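Long-range contacts in mitotic checkpoint control protein kinase BUB1 (Drosophila melanogaster, PDB 6JKK), which probably acts as an ATP-binding protein kinase of the mitotic checkpoint at kinetochores, this chain being its kinase domain: residues E132-G137 and L189-I194; T244-L249 and L299-C304; S273-P278 and I294-L299. All blocks are in the same frame, centred on the assembly; numbering follows the deposited sequence.

All three contacts lie in the protein kinase domain. Interaction 1 joins the hinge after strand 127-132 to the chain that follows the catalytic loop, probably near the nucleotide site: the side chain of L189 is about 11 Å from that of K85, the predicted ATP-binding lysine. Interactions 2 and 3 lie far from it, in the large lobe, their centres about 29 Å and 31 Å from the centre of interaction 1. They adjoin each other, with centres about 11 Å apart. L299 belongs to both, interaction 3 is nested in the chain loop that interaction 2 closes, and N300 ND2 of interaction 2 lies 2.9 Å from W276 O of interaction 3, a probable hydrogen bond.

Interaction 1. Residues E132-G137 and L189-I194; sequences EFSDYG and LLMKPI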
# COMPACT_ATOMS: atom_id res chain seq x y z
N GLU A 132 -12.94 -1.54 -4.56
CA GLU A 132 -13.25 -2.97 -4.38
C GLU A 132 -12.95 -3.47 -2.97
O GLU A 132 -11.91 -3.14 -2.39
CB GLU A 132 -12.49 -3.82 -5.41
CG GLU A 132 -12.86 -5.30 -5.37
CD GLU A 132 -12.12 -6.14 -6.39
OE1 GLU A 132 -11.31 -5.58 -7.16
OE2 GLU A 132 -12.36 -7.37 -6.43
N PHE A 133 -13.85 -4.29 -2.43
CA PHE A 133 -13.67 -4.92 -1.13
C PHE A 133 -13.05 -6.30 -1.31
O PHE A 133 -13.39 -7.02 -2.25
CB PHE A 133 -15.03 -5.06 -0.44
CG PHE A 133 -14.95 -5.60 0.96
CD1 PHE A 133 -15.24 -6.93 1.23
CD2 PHE A 133 -14.60 -4.76 2.02
CE1 PHE A 133 -15.19 -7.42 2.52
CE2 PHE A 133 -14.54 -5.25 3.32
CZ PHE A 133 -14.83 -6.58 3.57
N SER A 134 -12.13 -6.66 -0.42
CA SER A 134 -11.52 -7.98 -0.46
C SER A 134 -12.09 -8.90 0.61
O SER A 134 -12.09 -8.54 1.79
CB SER A 134 -10.01 -7.89 -0.27
OG SER A 134 -9.47 -9.18 -0.06
N ASP A 135 -12.55 -10.08 0.21
CA ASP A 135 -13.05 -11.07 1.18
C ASP A 135 -11.94 -11.60 2.09
O ASP A 135 -12.21 -12.14 3.16
CB ASP A 135 -13.72 -12.25 0.47
CG ASP A 135 -15.12 -11.92 -0.03
OD1 ASP A 135 -16.03 -11.73 0.81
OD2 ASP A 135 -15.32 -11.87 -1.26
N TYR A 136 -10.68 -11.45 1.66
CA TYR A 136 -9.55 -11.94 2.44
C TYR A 136 -8.94 -10.89 3.37
O TYR A 136 -8.28 -11.23 4.36
CB TYR A 136 -8.49 -12.53 1.50
CG TYR A 136 -9.04 -13.64 0.64
CD1 TYR A 136 -9.27 -14.91 1.17
CD2 TYR A 136 -9.36 -13.42 -0.70
CE1 TYR A 136 -9.79 -15.92 0.39
CE2 TYR A 136 -9.87 -14.43 -1.49
CZ TYR A 136 -10.08 -15.68 -0.94
OH TYR A 136 -10.59 -16.69 -1.72
N GLY A 137 -9.17 -9.62 3.07
CA GLY A 137 -8.74 -8.54 3.94
C GLY A 137 -7.33 -8.08 3.66
O GLY A 137 -6.75 -8.44 2.63
N LEU A 189 -3.95 -5.35 0.31
CA LEU A 189 -5.07 -6.28 0.44
C LEU A 189 -4.73 -7.54 -0.33
O LEU A 189 -4.10 -7.47 -1.39
CB LEU A 189 -6.36 -5.67 -0.12
CG LEU A 189 -6.89 -4.37 0.50
CD1 LEU A 189 -8.17 -3.93 -0.21
CD2 LEU A 189 -7.14 -4.54 2.00
N LEU A 190 -5.14 -8.69 0.20
CA LEU A 190 -5.05 -9.93 -0.56
C LEU A 190 -6.37 -10.11 -1.29
O LEU A 190 -7.42 -10.28 -0.65
CB LEU A 190 -4.79 -11.13 0.36
CG LEU A 190 -4.65 -12.50 -0.29
CD1 LEU A 190 -3.44 -12.53 -1.20
CD2 LEU A 190 -4.50 -13.58 0.76
N MET A 191 -6.32 -10.06 -2.61
CA MET A 191 -7.54 -10.01 -3.42
C MET A 191 -8.00 -11.41 -3.82
O MET A 191 -9.18 -11.64 -4.07
CB MET A 191 -7.30 -9.17 -4.68
CG MET A 191 -6.84 -7.76 -4.37
SD MET A 191 -7.98 -6.93 -3.25
CE MET A 191 -9.37 -6.65 -4.34
N LYS A 192 -7.05 -12.34 -3.87
CA LYS A 192 -7.34 -13.71 -4.27
C LYS A 192 -6.23 -14.63 -3.75
O LYS A 192 -5.18 -14.14 -3.33
CB LYS A 192 -7.47 -13.80 -5.80
CG LYS A 192 -6.26 -13.36 -6.60
CD LYS A 192 -6.53 -13.57 -8.09
CE LYS A 192 -5.40 -13.04 -8.96
NZ LYS A 192 -4.09 -13.63 -8.61
N PRO A 193 -6.47 -15.95 -3.74
CA PRO A 193 -5.42 -16.85 -3.24
C PRO A 193 -4.14 -16.74 -4.07
O PRO A 193 -4.18 -16.19 -5.17
CB PRO A 193 -6.05 -18.24 -3.41
CG PRO A 193 -7.54 -17.99 -3.38
CD PRO A 193 -7.72 -16.67 -4.06
N ILE A 194 -3.02 -17.23 -3.54
CA ILE A 194 -1.75 -17.19 -4.27
C ILE A 194 -1.67 -18.33 -5.29
O ILE A 194 -2.19 -19.41 -5.03
CB ILE A 194 -0.55 -17.32 -3.28
CG1 ILE A 194 -0.39 -16.04 -2.46
CG2 ILE A 194 0.75 -17.54 -4.00
CD1 ILE A 194 -1.26 -16.00 -1.27
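S134 OG bonds to L190 O across the contact and is also gripped by two amides of its own loop. The modelled 2.4 Å between S134 OG and L190 O is very short, so its exact length is doubtful. Y136 N (3.1 Å) and G137 N (3.2 Å) both donate to S134 OG, forming an ST turn and an ST motif that turn the chain within the hinge segment. With OG anti to its own backbone N (chi1 169°), beside the carbonyl carbon, S134 can reach L190 O and the two amides. A second tie is L190 N to G137 O, 2.9 Å and fairly straight. Y136 lays its CB against L190 CB, while M191 O sits in the plane of the ring at its edge; at the far end its OH meets P193 CD at 3.7 Å, the two side chains crossing at about a right angle. Nearer strand 127-132, M191, bent at chi2 and chi3, brings SD to S134 CB (3.7 Å) and CE to the carboxylate carbon CD of E132 (3.5 Å). The hinge segment thus leads from strand 127-132 toward helix 139-150, held against strand 188-190, which pairs with strand 203-205, while L190 and P193 also touch the C-terminal helix 325-339.

Interaction 2. Residues T244-L249 and L299-C304; sequences TYQLDL and LNIRDC
Q246 reaches from the first turn of its helix to I301 and C304, and its contact divides into an apolar, closely packed part and a watered polar part. In the packed part I301 CD1 lies 3.6 Å from L249 CD1 and 3.7 Å from Q246 CG. The L249 and I301 side chains cross at about a right angle and meet methyl to methyl, whereas I301 runs obliquely past the aliphatic stem of Q246. A bend at chi2 of Q246 (91°) turns CD out of line with the stem, and the amide beyond reaches C304. There Q246 NE2 donates to C304 SG at 3.3 Å, nearly straight (171°) and with the sulfur close to the amide plane. At the other end of the amide, T244 N donates to Q246 OE1 at 2.7 Å, so both ends of the group are held. The looser side is bridged by water: one molecule bonds to T244 OG1 (2.6 Å) and donates to C304 O, and another accepts from Q246 NE2 and donates to I301 O (2.6 Å). An alanine in place of Q246 would probably leave C304 SG and T244 N without their amide partner and open a gap beside I301 CD1. The helix starting here is the central helix 246-261 of the large lobe. D248 on it receives the backbone amides of H180 and A181, as the conserved aspartate of this helix does in kinases, and L249 packs on helix 156-175. The facing loop links helix 288-299 to helix 310-322.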
# COMPACT_ATOMS: atom_id res chain seq x y z
N THR A 244 13.33 10.56 -0.99
CA THR A 244 12.17 10.50 -1.87
C THR A 244 11.61 9.08 -1.77
O THR A 244 10.89 8.76 -0.83
CB THR A 244 12.52 10.83 -3.34
OG1 THR A 244 13.62 10.01 -3.77
CG2 THR A 244 12.88 12.30 -3.49
N TYR A 245 11.97 8.23 -2.73
CA TYR A 245 11.43 6.87 -2.79
C TYR A 245 11.86 5.98 -1.62
O TYR A 245 11.21 4.96 -1.36
CB TYR A 245 11.80 6.22 -4.14
CG TYR A 245 11.29 7.00 -5.33
CD1 TYR A 245 10.00 6.82 -5.81
CD2 TYR A 245 12.11 7.92 -5.98
CE1 TYR A 245 9.53 7.54 -6.90
CE2 TYR A 245 11.65 8.64 -7.07
CZ TYR A 245 10.37 8.44 -7.53
OH TYR A 245 9.92 9.16 -8.61
N GLN A 246 12.93 6.36 -0.92
CA GLN A 246 13.40 5.58 0.24
C GLN A 246 12.30 5.36 1.28
O GLN A 246 12.31 4.35 2.00
CB GLN A 246 14.59 6.26 0.91
CG GLN A 246 15.81 6.51 0.01
CD GLN A 246 15.76 7.88 -0.66
OE1 GLN A 246 14.73 8.30 -1.16
NE2 GLN A 246 16.90 8.57 -0.66
N LEU A 247 11.36 6.31 1.36
CA LEU A 247 10.28 6.24 2.34
C LEU A 247 9.41 4.99 2.12
O LEU A 247 9.01 4.33 3.08
CB LEU A 247 9.41 7.50 2.28
CG LEU A 247 8.30 7.62 3.33
CD1 LEU A 247 8.89 7.62 4.73
CD2 LEU A 247 7.45 8.86 3.12
N ASP A 248 9.13 4.69 0.86
CA ASP A 248 8.36 3.51 0.51
C ASP A 248 9.17 2.23 0.74
O ASP A 248 8.63 1.23 1.19
CB ASP A 248 7.93 3.58 -0.96
CG ASP A 248 6.65 4.34 -1.15
OD1 ASP A 248 6.10 4.84 -0.14
OD2 ASP A 248 6.20 4.45 -2.31
N LEU A 249 10.46 2.29 0.42
CA LEU A 249 11.32 1.12 0.53
C LEU A 249 11.51 0.76 2.01
O LEU A 249 11.61 -0.41 2.37
CB LEU A 249 12.66 1.36 -0.18
CG LEU A 249 12.53 1.74 -1.66
CD1 LEU A 249 13.87 1.83 -2.34
CD2 LEU A 249 11.63 0.75 -2.40
N LEU A 299 17.05 -0.62 3.23
CA LEU A 299 17.15 0.33 4.34
C LEU A 299 18.31 1.32 4.18
O LEU A 299 18.28 2.42 4.74
CB LEU A 299 17.31 -0.40 5.67
CG LEU A 299 16.08 -1.10 6.24
CD1 LEU A 299 16.43 -1.84 7.51
CD2 LEU A 299 14.99 -0.08 6.50
N ASN A 300 19.34 0.91 3.46
CA ASN A 300 20.56 1.71 3.39
C ASN A 300 20.86 2.16 1.98
O ASN A 300 21.56 1.46 1.23
CB ASN A 300 21.73 0.93 3.99
CG ASN A 300 21.50 0.55 5.44
OD1 ASN A 300 21.88 1.29 6.35
ND2 ASN A 300 20.86 -0.59 5.66
N ILE A 301 20.33 3.32 1.62
CA ILE A 301 20.45 3.86 0.27
C ILE A 301 21.28 5.15 0.30
O ILE A 301 21.08 6.01 1.16
CB ILE A 301 19.05 4.12 -0.34
CG1 ILE A 301 18.28 2.80 -0.38
CG2 ILE A 301 19.15 4.72 -1.73
CD1 ILE A 301 16.77 2.95 -0.45
N ARG A 302 22.22 5.26 -0.64
CA ARG A 302 23.23 6.32 -0.61
C ARG A 302 22.64 7.72 -0.73
O ARG A 302 22.93 8.61 0.08
CB ARG A 302 24.26 6.08 -1.71
CG ARG A 302 25.70 6.25 -1.28
CD ARG A 302 26.66 5.64 -2.29
NE ARG A 302 26.67 6.38 -3.55
CZ ARG A 302 26.32 5.86 -4.73
NH1 ARG A 302 25.95 4.59 -4.80
NH2 ARG A 302 26.37 6.60 -5.82
N ASP A 303 21.81 7.92 -1.75
CA ASP A 303 21.22 9.23 -2.03
C ASP A 303 19.92 9.07 -2.80
O ASP A 303 19.52 7.96 -3.13
CB ASP A 303 22.21 10.10 -2.80
CG ASP A 303 22.77 9.41 -4.04
OD1 ASP A 303 21.99 8.82 -4.80
OD2 ASP A 303 24.00 9.46 -4.23
N CYS A 304 19.26 10.20 -3.11
CA CYS A 304 17.98 10.17 -3.81
C CYS A 304 18.16 10.04 -5.32
O CYS A 304 17.19 9.88 -6.06
CB CYS A 304 17.17 11.43 -3.52
SG CYS A 304 16.79 11.69 -1.78
O HOH W 1 14.47 10.86 -6.13
O HOH W 2 19.28 7.93 1.11

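Interaction 3. Residues S273-P278 and I294-L299; sequences STIWMP and IFRTLL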
# COMPACT_ATOMS: atom_id res chain seq x y z
N SER A 273 28.79 -0.62 13.16
CA SER A 273 28.64 -0.08 11.81
C SER A 273 27.67 1.11 11.81
O SER A 273 27.01 1.38 12.82
CB SER A 273 28.15 -1.14 10.83
OG SER A 273 26.77 -1.44 11.03
N THR A 274 27.60 1.81 10.69
CA THR A 274 26.65 2.90 10.51
C THR A 274 25.46 2.38 9.71
O THR A 274 24.61 3.14 9.26
CB THR A 274 27.29 4.08 9.78
OG1 THR A 274 27.89 3.62 8.56
CG2 THR A 274 28.35 4.75 10.64
N ILE A 275 25.42 1.06 9.55
CA ILE A 275 24.39 0.38 8.77
C ILE A 275 23.16 0.10 9.62
O ILE A 275 23.26 -0.43 10.73
CB ILE A 275 24.94 -0.94 8.19
CG1 ILE A 275 26.04 -0.66 7.15
CG2 ILE A 275 23.83 -1.77 7.57
CD1 ILE A 275 25.56 0.14 5.95
N TRP A 276 21.99 0.46 9.10
CA TRP A 276 20.73 0.24 9.80
C TRP A 276 20.11 -1.11 9.42
O TRP A 276 20.00 -1.45 8.24
CB TRP A 276 19.76 1.38 9.51
CG TRP A 276 20.24 2.71 10.02
CD1 TRP A 276 21.14 3.55 9.42
CD2 TRP A 276 19.83 3.37 11.22
NE1 TRP A 276 21.32 4.67 10.19
CE2 TRP A 276 20.52 4.59 11.30
CE3 TRP A 276 18.94 3.04 12.25
CZ2 TRP A 276 20.35 5.48 12.36
CZ3 TRP A 276 18.77 3.92 13.30
CH2 TRP A 276 19.48 5.12 13.35
N MET A 277 19.71 -1.87 10.44
CA MET A 277 19.05 -3.15 10.24
C MET A 277 17.96 -3.28 11.29
O MET A 277 17.99 -2.58 12.31
CB MET A 277 20.05 -4.31 10.38
CG MET A 277 21.11 -4.35 9.29
SD MET A 277 20.39 -4.67 7.67
CE MET A 277 20.24 -6.46 7.74
N PRO A 278 16.98 -4.17 11.05
CA PRO A 278 16.01 -4.43 12.11
C PRO A 278 16.70 -4.96 13.35
O PRO A 278 17.74 -5.63 13.25
CB PRO A 278 15.11 -5.51 11.51
CG PRO A 278 15.20 -5.28 10.02
CD PRO A 278 16.63 -4.86 9.79
N ILE A 294 18.31 -8.25 1.42
CA ILE A 294 17.10 -7.50 1.12
C ILE A 294 16.89 -6.34 2.09
O ILE A 294 16.66 -5.21 1.67
CB ILE A 294 15.86 -8.42 1.12
CG1 ILE A 294 15.98 -9.48 0.01
CG2 ILE A 294 14.58 -7.60 0.93
CD1 ILE A 294 14.98 -10.62 0.14
N PHE A 295 16.97 -6.62 3.39
CA PHE A 295 16.77 -5.60 4.41
C PHE A 295 17.83 -4.51 4.31
O PHE A 295 17.51 -3.31 4.34
CB PHE A 295 16.78 -6.22 5.81
CG PHE A 295 15.64 -7.18 6.07
CD1 PHE A 295 14.58 -7.30 5.18
CD2 PHE A 295 15.64 -7.96 7.23
CE1 PHE A 295 13.54 -8.19 5.43
CE2 PHE A 295 14.61 -8.85 7.49
CZ PHE A 295 13.55 -8.96 6.59
N ARG A 296 19.09 -4.91 4.16
CA ARG A 296 20.19 -3.95 4.11
C ARG A 296 20.10 -3.05 2.88
O ARG A 296 20.34 -1.84 2.96
CB ARG A 296 21.54 -4.66 4.14
CG ARG A 296 22.73 -3.72 4.31
CD ARG A 296 24.06 -4.46 4.32
NE ARG A 296 23.93 -5.90 4.52
CZ ARG A 296 23.98 -6.80 3.54
NH1 ARG A 296 24.16 -6.41 2.28
NH2 ARG A 296 23.85 -8.09 3.81
N THR A 297 19.75 -3.65 1.75
CA THR A 297 19.67 -2.92 0.49
C THR A 297 18.54 -1.90 0.50
O THR A 297 18.68 -0.78 -0.01
CB THR A 297 19.47 -3.90 -0.68
OG1 THR A 297 20.59 -4.79 -0.74
CG2 THR A 297 19.36 -3.16 -2.00
N LEU A 298 17.41 -2.30 1.08
CA LEU A 298 16.23 -1.43 1.08
C LEU A 298 16.29 -0.36 2.16
O LEU A 298 15.66 0.69 2.03
CB LEU A 298 14.95 -2.26 1.21
CG LEU A 298 14.53 -3.14 0.03
CD1 LEU A 298 13.41 -4.10 0.43
CD2 LEU A 298 14.10 -2.28 -1.14
N LEU A 299 17.05 -0.62 3.23
CA LEU A 299 17.15 0.33 4.34
C LEU A 299 18.31 1.32 4.18
O LEU A 299 18.28 2.42 4.74
CB LEU A 299 17.31 -0.40 5.67
CG LEU A 299 16.08 -1.10 6.24
CD1 LEU A 299 16.43 -1.84 7.51
CD2 LEU A 299 14.99 -0.08 6.50
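The short strand 276-278, carrying M277 and P278, passes the 294-299 part of helix 288-299 at an axis distance of 7.9 Å, with 132° between their N-to-C directions. Side chains and one backbone carbonyl fill the gap, and the contact is essentially apolar. M277 lies against the helix: bent at chi2 and chi3, it sets SD 3.6 Å from R296 CA and rests its methyl CE on F295 CB at 4.0 Å, crossing the phenylalanine side chain at about a right angle. P278 wedges in beside it, its ring touching two neighbours one turn apart on the helix. Its CG meets F295 CD2 at 3.9 Å, approaching that ring obliquely, and its CD meets L299 CD1 at 3.8 Å. The same L299 methyl lies 3.7 Å from W276 O, which accepts a hydrogen bond from N300 ND2 just beyond the helix end. At the outer margin I275 CG2 touches R296 CG at 4.0 Å. The R296 guanidinium is tied back to its own helix through NH2 and N293 OD1. Behind the contact, F295 packs on L260 and L299 on Y250 of helix 246-261, which also meets P278 through H257. Strand 276-278 pairs antiparallel with strand 267-269. In sequence this two-stranded element comes between helix 246-261 and helix 288-299 of the large kinase lobe, and it packs beside them; by that place it probably corresponds to the region where canonical kinases carry helix αG.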